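Local structure of porin B (Pseudomonas putida, 4GEY) at residues A[88-93]-A[137-142]; A[114-119]-A[384-389]; A[144-149]-A[192-197]; A[325-330]-A[354-359]. The protein forms a carbohydrate-selective beta-barrel channel that probably lets sugars such as glucose cross the outer membrane into the periplasm. The protein carries 2 engineered substitutions. All blocks are in the same frame, centred on the assembly; numbering follows the deposited sequence.

Contact 1. Residues A[88-93]-A[137-142]; sequences DAEFKL and KQKYFD. With DMU (decyl-beta-D-maltopyranoside), chain M; C8E ((hydroxyethyloxy)tri(ethyloxy)octane), chain G.
In the wall of the porin barrel, antiparallel strands 89-100 and 129-140 pair near one end, with A89 opposite Q138 and E90 opposite K137. The second couple is hydrogen-bonded: E90 N donates to K137 O (2.9 Å), and K137 N returns a bond to E90 O (2.8 Å). Just before the first strand begins, K139 N reaches D88 O at 3.1 Å. The side chains of E90 and K137 lie side by side and point the same way. A bend in K137 (chi3 93°) brings its CE to 3.7 Å from E90 OE1, and NZ completes a long salt bridge to that oxygen. D146 and K148 of strand 145-149 touch K137 as well. The face carrying A89 and Q138 meets detergent instead. Q138 OE1 accepts a bond from Y140 OH on a lone pair, while its NE2 donates to H87 O, so both ends of the amide are held. C6 of the bound C8E lies 3.6 Å from Q138 OE1. The Y140 ring has backbone C of Q138 over one face and C25 of the decylmaltoside 3.7 Å above the other, toward the rim. F141 N donates to O49 of this detergent at 3.1 Å. An alanine at Y140 would probably leave Q138 OE1 without its hydroxyl partner and open a gap beside the decyl chain. A lysine-glutamate pair on one face, with a tyrosine and alkyl chains on the other, is consistent with the wall of an outer-membrane barrel and its aromatic girdle.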
# COMPACT_ATOMS: atom_id res chain seq x y z
N ASP A 88 6.67 -26.52 12.46
CA ASP A 88 6.24 -25.39 11.63
C ASP A 88 7.04 -24.12 11.79
O ASP A 88 6.68 -23.21 12.53
CB ASP A 88 4.73 -25.10 11.67
CG ASP A 88 4.02 -25.78 12.80
OD1 ASP A 88 4.64 -25.95 13.87
OD2 ASP A 88 2.84 -26.13 12.62
N ALA A 89 8.16 -24.08 11.08
CA ALA A 89 8.97 -22.90 10.96
C ALA A 89 9.06 -22.58 9.47
O ALA A 89 8.95 -23.47 8.64
CB ALA A 89 10.35 -23.14 11.54
N GLU A 90 9.23 -21.30 9.15
CA GLU A 90 9.32 -20.84 7.78
C GLU A 90 10.35 -19.73 7.71
O GLU A 90 10.43 -18.91 8.61
CB GLU A 90 7.98 -20.28 7.29
CG GLU A 90 6.79 -21.18 7.49
CD GLU A 90 5.49 -20.51 7.08
OE1 GLU A 90 5.55 -19.51 6.33
OE2 GLU A 90 4.42 -20.99 7.51
N PHE A 91 11.13 -19.71 6.63
CA PHE A 91 11.99 -18.58 6.34
C PHE A 91 11.59 -17.99 5.00
O PHE A 91 11.23 -18.71 4.07
CB PHE A 91 13.47 -18.99 6.30
CG PHE A 91 14.40 -17.87 5.92
CD1 PHE A 91 14.84 -16.96 6.88
CD2 PHE A 91 14.84 -17.71 4.62
CE1 PHE A 91 15.69 -15.93 6.55
CE2 PHE A 91 15.69 -16.69 4.27
CZ PHE A 91 16.12 -15.79 5.24
N LYS A 92 11.67 -16.67 4.90
CA LYS A 92 11.35 -16.01 3.64
C LYS A 92 12.36 -14.94 3.28
O LYS A 92 12.63 -14.04 4.07
CB LYS A 92 9.95 -15.42 3.68
CG LYS A 92 9.58 -14.68 2.42
CD LYS A 92 9.59 -15.60 1.22
CE LYS A 92 9.21 -14.83 -0.04
NZ LYS A 92 7.87 -14.23 0.08
N LEU A 93 12.92 -15.04 2.09
CA LEU A 93 13.80 -14.01 1.57
C LEU A 93 13.17 -13.38 0.32
O LEU A 93 12.78 -14.09 -0.61
CB LEU A 93 15.20 -14.59 1.29
CG LEU A 93 16.22 -13.72 0.54
CD1 LEU A 93 16.25 -12.28 1.04
CD2 LEU A 93 17.61 -14.34 0.61
N LYS A 137 9.77 -17.55 10.93
CA LYS A 137 8.48 -17.59 11.60
C LYS A 137 8.21 -18.96 12.20
O LYS A 137 8.45 -19.97 11.55
CB LYS A 137 7.38 -17.22 10.62
CG LYS A 137 5.98 -17.39 11.17
CD LYS A 137 4.97 -16.68 10.30
CE LYS A 137 4.39 -17.59 9.26
NZ LYS A 137 3.79 -16.75 8.20
N GLN A 138 7.71 -19.02 13.43
CA GLN A 138 7.34 -20.31 14.01
C GLN A 138 5.97 -20.27 14.71
O GLN A 138 5.62 -19.29 15.36
CB GLN A 138 8.44 -20.81 14.96
CG GLN A 138 8.28 -22.28 15.37
CD GLN A 138 9.51 -22.85 16.09
OE1 GLN A 138 9.98 -22.30 17.08
NE2 GLN A 138 10.03 -23.96 15.56
N LYS A 139 5.20 -21.33 14.55
CA LYS A 139 3.93 -21.44 15.27
C LYS A 139 4.05 -22.41 16.44
O LYS A 139 4.93 -23.26 16.46
CB LYS A 139 2.79 -21.83 14.32
CG LYS A 139 2.76 -21.04 13.02
CD LYS A 139 1.39 -21.09 12.36
CE LYS A 139 1.48 -21.20 10.85
NZ LYS A 139 1.13 -22.58 10.43
N TYR A 140 3.19 -22.27 17.44
CA TYR A 140 3.24 -23.13 18.62
C TYR A 140 1.83 -23.51 19.04
O TYR A 140 0.88 -22.79 18.73
CB TYR A 140 3.97 -22.43 19.78
CG TYR A 140 5.32 -21.86 19.39
CD1 TYR A 140 6.42 -22.69 19.21
CD2 TYR A 140 5.49 -20.49 19.21
CE1 TYR A 140 7.65 -22.17 18.84
CE2 TYR A 140 6.72 -19.96 18.85
CZ TYR A 140 7.80 -20.81 18.66
OH TYR A 140 9.02 -20.28 18.29
N PHE A 141 1.70 -24.64 19.73
CA PHE A 141 0.41 -25.11 20.23
C PHE A 141 -0.60 -25.25 19.10
O PHE A 141 -1.64 -24.59 19.11
CB PHE A 141 -0.13 -24.19 21.32
CG PHE A 141 0.81 -24.00 22.48
CD1 PHE A 141 0.99 -25.00 23.42
CD2 PHE A 141 1.50 -22.82 22.64
CE1 PHE A 141 1.85 -24.83 24.49
CE2 PHE A 141 2.37 -22.64 23.70
CZ PHE A 141 2.54 -23.64 24.63
N ASP A 142 -0.28 -26.11 18.12
CA ASP A 142 -1.12 -26.35 16.95
C ASP A 142 -1.52 -25.08 16.24
O ASP A 142 -2.69 -24.90 15.89
CB ASP A 142 -2.36 -27.15 17.35
CG ASP A 142 -2.09 -28.62 17.47
OD1 ASP A 142 -1.98 -29.28 16.41
OD2 ASP A 142 -1.97 -29.12 18.60
C1 DMU M . 4.76 -26.96 21.02
C2 DMU M . 3.75 -27.97 20.99
C3 DMU M . 3.80 -28.96 22.09
C4 DMU M . 3.99 -28.35 23.50
O5 DMU M . 5.09 -27.26 23.39
C6 DMU M . 4.88 -26.31 22.31
O7 DMU M . 2.60 -29.78 22.05
O16 DMU M . 5.93 -25.34 22.31
C18 DMU M . 6.04 -24.34 23.32
C19 DMU M . 6.88 -23.07 22.99
C22 DMU M . 6.46 -21.70 23.63
C25 DMU M . 6.52 -20.45 22.76
C28 DMU M . 5.63 -19.28 23.12
C31 DMU M . 5.71 -18.03 22.25
C34 DMU M . 5.70 -16.68 22.91
O49 DMU M . 4.46 -25.95 19.97
O55 DMU M . 3.74 -28.68 19.70
C57 DMU M . 4.32 -29.27 24.44
O61 DMU M . 5.56 -29.90 24.33
C5 DMU M . 1.59 -31.75 21.13
C7 DMU M . 0.77 -32.22 22.21
C8 DMU M . 1.44 -33.22 23.07
C9 DMU M . 2.89 -32.85 23.52
O1 DMU M . 3.53 -31.76 22.64
C10 DMU M . 2.82 -31.08 21.58
O2 DMU M . 0.67 -33.47 24.22
O3 DMU M . 0.80 -30.88 20.24
O4 DMU M . -0.44 -32.78 21.63
C11 DMU M . 3.71 -33.89 23.49
O6 DMU M . 5.04 -33.63 23.79
C1 C8E G . 10.94 -17.14 16.04
C2 C8E G . 12.04 -18.05 15.49
C3 C8E G . 12.20 -19.33 16.32
C4 C8E G . 13.05 -20.35 15.56
C5 C8E G . 13.81 -21.31 16.49
C6 C8E G . 13.46 -22.76 16.16
C7 C8E G . 14.14 -23.76 17.08
C8 C8E G . 15.33 -24.44 16.41
O9 C8E G . 15.76 -25.57 17.16
C10 C8E G . 14.79 -26.60 17.15
C11 C8E G . 15.39 -27.90 17.68
O12 C8E G . 14.44 -28.93 17.47

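Contact 2. Residues A[114-119]-A[384-389]; sequences GQFSSV and PLQRTE. With DMU (decyl-beta-D-maltopyranoside), chain L.
The carboxylate of E389, carried on an extended chain with CG anti to the backbone N (chi1 172°), meets two successive backbone N-H groups of segment 114-119. F116 N donates to E389 OE2 at 2.7 Å, nearly straight and on the syn lone pair. S117 N reaches E389 OE1 at 3.0 Å, also on the syn side but out of the carboxylate plane. Q115 crosses E389 at about a right angle; its NE2 makes a weak bond to E389 OE1, while its OE1 is held by S104. G417 N and N391 ND2 add further donors to the carboxylate. The F116 ring turns its edge to E389, with CD2 3.5 Å from OE2. Q386 brings its amide within 19° of parallel to that ring, NE2 lying 3.6 Å from F116 CZ. Q386 NE2 donates its hydrogen bonds elsewhere, to G417 O and to a water that bonds G114 O. An alanine in place of E389 would probably leave the N-H groups of F116 and S117 without their acceptor. The loop runs on into E121 to R125, which line the glucose pocket, and such attachment to a wall strand is consistent with a constriction loop folded into a porin barrel.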
# COMPACT_ATOMS: atom_id res chain seq x y z
N GLY A 114 1.89 17.90 -4.17
CA GLY A 114 1.72 16.73 -4.99
C GLY A 114 0.55 15.89 -4.55
O GLY A 114 0.08 16.01 -3.41
N GLN A 115 0.07 15.04 -5.45
CA GLN A 115 -1.03 14.14 -5.19
C GLN A 115 -0.74 13.23 -4.00
O GLN A 115 0.39 12.80 -3.81
CB GLN A 115 -1.30 13.27 -6.43
CG GLN A 115 -2.58 12.49 -6.31
CD GLN A 115 -2.76 11.51 -7.41
OE1 GLN A 115 -2.01 11.52 -8.39
NE2 GLN A 115 -3.76 10.64 -7.27
N PHE A 116 -1.75 12.95 -3.19
CA PHE A 116 -1.55 12.07 -2.06
C PHE A 116 -1.47 10.64 -2.54
O PHE A 116 -0.48 9.96 -2.32
CB PHE A 116 -2.63 12.27 -0.99
CG PHE A 116 -2.48 13.54 -0.22
CD1 PHE A 116 -1.58 13.62 0.82
CD2 PHE A 116 -3.20 14.67 -0.56
CE1 PHE A 116 -1.40 14.80 1.53
CE2 PHE A 116 -3.05 15.85 0.14
CZ PHE A 116 -2.14 15.92 1.19
N SER A 117 -2.52 10.20 -3.23
CA SER A 117 -2.50 8.92 -3.92
C SER A 117 -1.61 9.02 -5.16
O SER A 117 -0.93 10.03 -5.38
CB SER A 117 -3.92 8.49 -4.30
OG SER A 117 -3.94 7.17 -4.82
N SER A 118 -1.62 7.97 -5.97
CA SER A 118 -0.69 7.84 -7.08
C SER A 118 -1.33 6.95 -8.13
O SER A 118 -1.96 5.94 -7.80
CB SER A 118 0.62 7.21 -6.61
OG SER A 118 1.34 6.66 -7.70
N VAL A 119 -1.17 7.32 -9.40
CA VAL A 119 -1.83 6.59 -10.48
C VAL A 119 -1.00 5.40 -10.93
O VAL A 119 -1.39 4.67 -11.84
CB VAL A 119 -2.13 7.50 -11.67
CG1 VAL A 119 -3.02 8.62 -11.22
CG2 VAL A 119 -0.84 8.06 -12.27
N PRO A 384 -0.34 26.41 -2.12
CA PRO A 384 -1.68 25.85 -2.36
C PRO A 384 -2.40 25.39 -1.11
O PRO A 384 -1.77 24.84 -0.21
CB PRO A 384 -1.41 24.67 -3.29
CG PRO A 384 -0.19 25.12 -4.08
CD PRO A 384 0.66 25.89 -3.07
N LEU A 385 -3.71 25.62 -1.08
CA LEU A 385 -4.56 25.23 0.04
C LEU A 385 -5.00 23.80 -0.19
O LEU A 385 -5.75 23.51 -1.13
CB LEU A 385 -5.77 26.17 0.14
CG LEU A 385 -5.55 27.67 0.39
CD1 LEU A 385 -6.82 28.30 0.91
CD2 LEU A 385 -4.41 27.94 1.36
N GLN A 386 -4.53 22.91 0.66
CA GLN A 386 -4.84 21.50 0.50
C GLN A 386 -6.07 21.10 1.29
O GLN A 386 -6.11 21.25 2.50
CB GLN A 386 -3.65 20.64 0.89
CG GLN A 386 -2.50 20.81 -0.04
CD GLN A 386 -1.36 19.89 0.29
OE1 GLN A 386 -0.66 20.09 1.29
NE2 GLN A 386 -1.15 18.88 -0.54
N ARG A 387 -7.07 20.57 0.58
CA ARG A 387 -8.37 20.30 1.17
C ARG A 387 -8.77 18.81 1.10
O ARG A 387 -8.64 18.10 2.08
CB ARG A 387 -9.44 21.23 0.57
CG ARG A 387 -8.87 22.60 0.18
CD ARG A 387 -9.91 23.53 -0.47
NE ARG A 387 -10.51 24.44 0.50
CZ ARG A 387 -10.36 25.76 0.48
NH1 ARG A 387 -9.63 26.35 -0.47
NH2 ARG A 387 -10.94 26.50 1.41
N THR A 388 -9.27 18.34 -0.03
CA THR A 388 -9.72 16.95 -0.13
C THR A 388 -9.52 16.41 -1.53
O THR A 388 -9.96 17.02 -2.50
CB THR A 388 -11.21 16.80 0.23
OG1 THR A 388 -11.50 17.50 1.46
CG2 THR A 388 -11.58 15.34 0.39
N GLU A 389 -8.84 15.27 -1.62
CA GLU A 389 -8.53 14.63 -2.89
C GLU A 389 -9.41 13.41 -3.02
O GLU A 389 -9.60 12.66 -2.04
CB GLU A 389 -7.06 14.22 -2.92
CG GLU A 389 -6.65 13.36 -4.11
CD GLU A 389 -5.18 12.91 -4.05
OE1 GLU A 389 -4.90 11.73 -4.35
OE2 GLU A 389 -4.29 13.73 -3.70
C1 DMU L . -14.69 19.69 -2.55
C2 DMU L . -14.03 20.74 -1.81
C3 DMU L . -14.53 22.14 -1.87
C4 DMU L . -16.00 22.29 -2.32
O5 DMU L . -16.21 21.32 -3.51
C6 DMU L . -16.00 19.95 -3.13
O7 DMU L . -14.42 22.76 -0.56
O16 DMU L . -16.31 19.10 -4.25
C18 DMU L . -17.21 18.01 -4.05
C19 DMU L . -17.24 16.89 -5.13
C22 DMU L . -16.65 15.47 -4.80
C25 DMU L . -16.70 14.44 -5.94
C28 DMU L . -15.91 13.16 -5.86
C31 DMU L . -15.58 12.47 -7.17
C34 DMU L . -15.06 11.05 -7.17
C37 DMU L . -14.04 10.66 -8.20
O49 DMU L . -14.78 18.53 -1.62
O55 DMU L . -12.59 20.65 -2.10
C57 DMU L . -16.35 23.55 -2.67
O61 DMU L . -17.25 23.69 -3.71
C5 DMU L . -14.31 24.92 0.50
C7 DMU L . -14.91 26.10 -0.03
C8 DMU L . -14.07 26.80 -1.00
C9 DMU L . -13.70 25.92 -2.22
O1 DMU L . -13.46 24.47 -1.78
C10 DMU L . -13.70 23.97 -0.44
O2 DMU L . -14.74 27.93 -1.48
O3 DMU L . -15.29 24.23 1.35
O4 DMU L . -15.21 26.99 1.09
C11 DMU L . -12.61 26.36 -2.83
O6 DMU L . -12.17 25.67 -3.94
O HOH W 1 1.04 16.48 -1.06

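Contact 3. Residues A[144-149]-A[192-197]; sequences ALDVKF and ALRVKY
R194 sends its side chain across to strand 145-149, beginning with CB 4.2 Å from K148 O. CG stands anti to the backbone N, and bends at chi2 (-122°) and chi3 (48°) then carry the chain over toward strand 145-149. NE comes to 3.8 Å from K148 CB. CZ and the rest of the guanidinium are sandwiched: K148 CD lies over the centre of one face, 3.9 Å above it, and K196 CB over the centre of the other. At the tip, NH2 forms a salt bridge with D146 OD1, the carboxylate and guanidinium planes standing 87° apart, and makes a weak bond to D146 O. NH1 is salt-bridged to D157, which K148 NZ shares together with E156.

The strands carrying these groups, 145-149 and 190-198, are antiparallel neighbours in the porin barrel. D146 with K196 and K148 with R194 are the hydrogen-bonded pairs, each closed by two backbone bonds, such as D146 N to K196 O (2.7 Å). A144 and L145 both face Y140 of the preceding strand, a classic beta bulge.

K196 lies alongside D146, its CE 3.6 Å from OD2; NZ remains beyond salt-bridge distance of that carboxylate and makes a cation-pi contact with F204. The opposite sheet face is largely apolar. There L193 CD1 touches F149 CB (4.0 Å) and V147 CG1 (4.1 Å), and L145 CD2 meets CB of Y197. Bound C8E and decylmaltoside molecules approach V147 on this side, where lipid probably lies in the membrane.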
# COMPACT_ATOMS: atom_id res chain seq x y z
N ALA A 144 -1.76 -22.05 17.36
CA ALA A 144 -2.47 -21.04 18.13
C ALA A 144 -1.62 -19.77 18.31
O ALA A 144 -2.14 -18.66 18.24
CB ALA A 144 -2.92 -21.60 19.48
N LEU A 145 -0.32 -19.93 18.54
CA LEU A 145 0.55 -18.76 18.67
C LEU A 145 1.51 -18.70 17.49
O LEU A 145 2.12 -19.71 17.13
CB LEU A 145 1.32 -18.75 19.99
CG LEU A 145 0.41 -18.61 21.22
CD1 LEU A 145 1.16 -18.89 22.53
CD2 LEU A 145 -0.28 -17.25 21.28
N ASP A 146 1.65 -17.52 16.90
CA ASP A 146 2.43 -17.35 15.70
C ASP A 146 3.49 -16.27 15.93
O ASP A 146 3.16 -15.10 16.03
CB ASP A 146 1.48 -16.96 14.56
CG ASP A 146 2.11 -17.08 13.18
OD1 ASP A 146 3.30 -16.72 13.03
OD2 ASP A 146 1.41 -17.53 12.24
N VAL A 147 4.76 -16.67 16.01
CA VAL A 147 5.84 -15.69 16.18
C VAL A 147 6.66 -15.50 14.91
O VAL A 147 7.10 -16.46 14.29
CB VAL A 147 6.76 -16.03 17.38
CG1 VAL A 147 7.91 -15.04 17.47
CG2 VAL A 147 5.96 -15.99 18.66
N LYS A 148 6.88 -14.23 14.54
CA LYS A 148 7.54 -13.86 13.30
C LYS A 148 8.55 -12.74 13.53
O LYS A 148 8.20 -11.69 14.07
CB LYS A 148 6.50 -13.40 12.28
CG LYS A 148 7.04 -12.95 10.92
CD LYS A 148 5.90 -12.37 10.09
CE LYS A 148 6.35 -11.89 8.74
NZ LYS A 148 5.19 -11.51 7.89
N PHE A 149 9.79 -12.95 13.10
CA PHE A 149 10.87 -12.00 13.38
C PHE A 149 11.78 -11.80 12.16
O PHE A 149 12.08 -12.75 11.45
CB PHE A 149 11.70 -12.46 14.58
CG PHE A 149 12.98 -11.69 14.76
CD1 PHE A 149 12.97 -10.44 15.37
CD2 PHE A 149 14.19 -12.20 14.30
CE1 PHE A 149 14.15 -9.71 15.53
CE2 PHE A 149 15.38 -11.48 14.46
CZ PHE A 149 15.36 -10.23 15.07
N ALA A 192 11.66 -6.15 12.70
CA ALA A 192 10.33 -6.24 13.26
C ALA A 192 10.06 -7.55 13.97
O ALA A 192 10.67 -8.59 13.65
CB ALA A 192 9.30 -6.01 12.21
N LEU A 193 9.16 -7.48 14.95
CA LEU A 193 8.67 -8.64 15.67
C LEU A 193 7.15 -8.58 15.66
O LEU A 193 6.56 -7.56 16.01
CB LEU A 193 9.19 -8.61 17.10
CG LEU A 193 8.75 -9.76 18.02
CD1 LEU A 193 9.20 -11.10 17.46
CD2 LEU A 193 9.26 -9.55 19.45
N ARG A 194 6.51 -9.66 15.24
CA ARG A 194 5.05 -9.70 15.17
C ARG A 194 4.50 -10.95 15.85
O ARG A 194 4.82 -12.06 15.43
CB ARG A 194 4.57 -9.62 13.72
CG ARG A 194 3.06 -9.59 13.59
CD ARG A 194 2.53 -10.73 12.74
NE ARG A 194 3.08 -12.03 13.12
CZ ARG A 194 2.90 -13.14 12.42
NH1 ARG A 194 2.18 -13.11 11.31
NH2 ARG A 194 3.45 -14.28 12.82
N VAL A 195 3.68 -10.77 16.88
CA VAL A 195 3.11 -11.90 17.62
C VAL A 195 1.61 -12.03 17.34
O VAL A 195 0.87 -11.04 17.37
CB VAL A 195 3.37 -11.80 19.16
CG1 VAL A 195 2.72 -12.94 19.88
CG2 VAL A 195 4.86 -11.78 19.47
N LYS A 196 1.18 -13.25 17.05
CA LYS A 196 -0.18 -13.48 16.59
C LYS A 196 -0.82 -14.64 17.33
O LYS A 196 -0.23 -15.72 17.47
CB LYS A 196 -0.20 -13.74 15.08
CG LYS A 196 -1.58 -13.98 14.50
CD LYS A 196 -1.64 -13.70 13.00
CE LYS A 196 -0.86 -14.74 12.22
NZ LYS A 196 -1.46 -14.96 10.88
N TYR A 197 -2.03 -14.41 17.82
CA TYR A 197 -2.77 -15.41 18.56
C TYR A 197 -3.99 -15.74 17.71
O TYR A 197 -4.81 -14.87 17.45
CB TYR A 197 -3.16 -14.86 19.93
CG TYR A 197 -4.11 -15.70 20.78
CD1 TYR A 197 -4.27 -17.07 20.57
CD2 TYR A 197 -4.87 -15.11 21.81
CE1 TYR A 197 -5.14 -17.83 21.34
CE2 TYR A 197 -5.74 -15.86 22.58
CZ TYR A 197 -5.87 -17.22 22.34
OH TYR A 197 -6.73 -17.97 23.10

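Contact 4. Residues A[325-330]-A[354-359]; sequences VVDNYQ and RIHVND
R354 NH1 is shared by two side-chain oxygens of the partner strand in this beta hairpin of the barrel, built from strands 326-337 and 347-357. Q330 OE1 takes one bond (2.5 Å) in the guanidinium plane, the two side chains lying side by side. N328 OD1 accepts a second, weak one. Q330 NE2 also donates to N328 OD1 at 2.8 Å, almost straight (176°) and from above the carbonyl plane, so two donors grip that oxygen. A bend at chi2 (78°) in Q330 turns its amide back for this double role. R354 NH2 donates to a water (2.8 Å) whose oxygen lies over the centre of the H356 ring, 3.5 Å above it. D327 CB sits at the edge of the same ring, 3.3 Å from ND1.

Backbone bonds fix these positions: Q330 and R354 exchange a pair, and D327 N donates to H356 O. On the reverse face I355 CG1 meets the edge of the Y329 ring at CD2 (3.8 Å). I355 CG2 also touches V326 CG1. Y329 OH is tied to A169 O, and its ring meets W178, outside the hairpin. Where the second strand ends, N358 N donates to V325 O (2.8 Å). N358 is the N-cap of helix 359-372: OD1 receives D360 N, while ND2 donates to the carbonyl oxygens of K321 and N324.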
# COMPACT_ATOMS: atom_id res chain seq x y z
N VAL A 325 -0.66 14.89 8.21
CA VAL A 325 -1.18 15.75 7.14
C VAL A 325 -2.56 15.28 6.67
O VAL A 325 -3.51 16.07 6.60
CB VAL A 325 -0.24 15.80 5.92
CG1 VAL A 325 -0.87 16.62 4.82
CG2 VAL A 325 1.11 16.37 6.29
N VAL A 326 -2.65 13.98 6.34
CA VAL A 326 -3.94 13.35 6.11
C VAL A 326 -4.68 13.14 7.43
O VAL A 326 -4.21 12.45 8.33
CB VAL A 326 -3.80 12.02 5.43
CG1 VAL A 326 -5.18 11.37 5.27
CG2 VAL A 326 -3.10 12.20 4.10
N ASP A 327 -5.85 13.76 7.52
CA ASP A 327 -6.68 13.80 8.71
C ASP A 327 -7.36 12.44 8.89
O ASP A 327 -7.28 11.81 9.95
CB ASP A 327 -7.75 14.87 8.46
CG ASP A 327 -8.47 15.29 9.70
OD1 ASP A 327 -8.77 14.43 10.55
OD2 ASP A 327 -8.74 16.51 9.83
N ASN A 328 -8.03 12.01 7.82
CA ASN A 328 -8.84 10.81 7.80
C ASN A 328 -9.01 10.40 6.34
O ASN A 328 -8.81 11.22 5.45
CB ASN A 328 -10.21 11.07 8.46
CG ASN A 328 -11.09 12.06 7.67
OD1 ASN A 328 -11.50 11.78 6.54
ND2 ASN A 328 -11.40 13.21 8.27
N TYR A 329 -9.36 9.15 6.08
CA TYR A 329 -9.53 8.67 4.71
C TYR A 329 -10.60 7.59 4.62
O TYR A 329 -10.76 6.79 5.53
CB TYR A 329 -8.19 8.16 4.18
CG TYR A 329 -8.24 6.96 3.27
CD1 TYR A 329 -8.19 5.67 3.79
CD2 TYR A 329 -8.26 7.10 1.89
CE1 TYR A 329 -8.20 4.56 2.95
CE2 TYR A 329 -8.26 6.00 1.04
CZ TYR A 329 -8.23 4.73 1.57
OH TYR A 329 -8.25 3.63 0.74
N GLN A 330 -11.34 7.58 3.53
CA GLN A 330 -12.36 6.57 3.33
C GLN A 330 -12.22 5.99 1.94
O GLN A 330 -11.73 6.65 1.02
CB GLN A 330 -13.77 7.13 3.50
CG GLN A 330 -14.05 7.73 4.86
CD GLN A 330 -13.43 9.11 5.02
OE1 GLN A 330 -13.47 9.92 4.10
NE2 GLN A 330 -12.84 9.37 6.18
N ARG A 354 -11.71 8.83 -0.72
CA ARG A 354 -11.69 10.22 -0.30
C ARG A 354 -10.52 10.37 0.65
O ARG A 354 -10.36 9.58 1.57
CB ARG A 354 -13.00 10.57 0.39
CG ARG A 354 -13.01 11.90 1.09
CD ARG A 354 -14.28 12.10 1.88
NE ARG A 354 -14.20 13.37 2.60
CZ ARG A 354 -13.86 13.48 3.88
NH1 ARG A 354 -13.59 12.40 4.58
NH2 ARG A 354 -13.80 14.68 4.45
N ILE A 355 -9.68 11.38 0.42
CA ILE A 355 -8.52 11.64 1.25
C ILE A 355 -8.58 13.06 1.78
O ILE A 355 -8.35 14.02 1.03
CB ILE A 355 -7.23 11.47 0.45
CG1 ILE A 355 -7.18 10.07 -0.17
CG2 ILE A 355 -6.02 11.72 1.34
CD1 ILE A 355 -6.19 9.92 -1.32
N HIS A 356 -8.89 13.21 3.05
CA HIS A 356 -9.04 14.54 3.62
C HIS A 356 -7.78 15.06 4.33
O HIS A 356 -7.12 14.32 5.05
CB HIS A 356 -10.23 14.58 4.57
CG HIS A 356 -10.44 15.91 5.22
ND1 HIS A 356 -10.05 16.17 6.52
CD2 HIS A 356 -10.99 17.05 4.75
CE1 HIS A 356 -10.36 17.42 6.82
NE2 HIS A 356 -10.93 17.98 5.76
N VAL A 357 -7.45 16.33 4.09
CA VAL A 357 -6.30 16.96 4.71
C VAL A 357 -6.67 17.74 5.96
O VAL A 357 -7.56 18.59 5.93
CB VAL A 357 -5.57 17.93 3.77
CG1 VAL A 357 -4.29 18.43 4.43
CG2 VAL A 357 -5.27 17.29 2.43
N ASN A 358 -5.98 17.41 7.05
CA ASN A 358 -5.97 18.15 8.31
C ASN A 358 -6.10 19.65 8.11
O ASN A 358 -5.21 20.29 7.54
CB ASN A 358 -4.64 17.86 9.00
CG ASN A 358 -4.59 18.35 10.42
OD1 ASN A 358 -5.10 19.41 10.74
ND2 ASN A 358 -3.95 17.57 11.28
N ASP A 359 -7.20 20.20 8.60
CA ASP A 359 -7.54 21.60 8.38
C ASP A 359 -6.45 22.59 8.85
O ASP A 359 -6.27 23.66 8.25
CB ASP A 359 -8.87 21.92 9.06
CG ASP A 359 -9.51 23.17 8.50
OD1 ASP A 359 -9.54 23.30 7.25
OD2 ASP A 359 -9.96 24.01 9.30
O HOH W 2 -13.55 15.67 7.11

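All four contacts are partly buried, and they fall into two groups on the barrel. Contacts 1 and 3 follow each other along strands 89-100, 129-140, 145-149 and 190-198, their centres about 9 Å apart; Q138 N and V147 O join them. Contacts 2 and 4 adjoin likewise, E389 O facing I355 N, with centres about 10 Å apart; the centres of contacts 1 and 2 are about 41 Å apart. Contact 1 lies farthest from the chain centre; detergent also meets contacts 2 and 3, while contact 4 lies nearest the centre, half its touching residues buried. Contacts 1, 3 and 4 pair wall strands; contact 2 ties a loop to the wall mainly through one carboxylate. Charge pairs mark contacts 1 and 3, an arginine shared by side-chain amides contact 4.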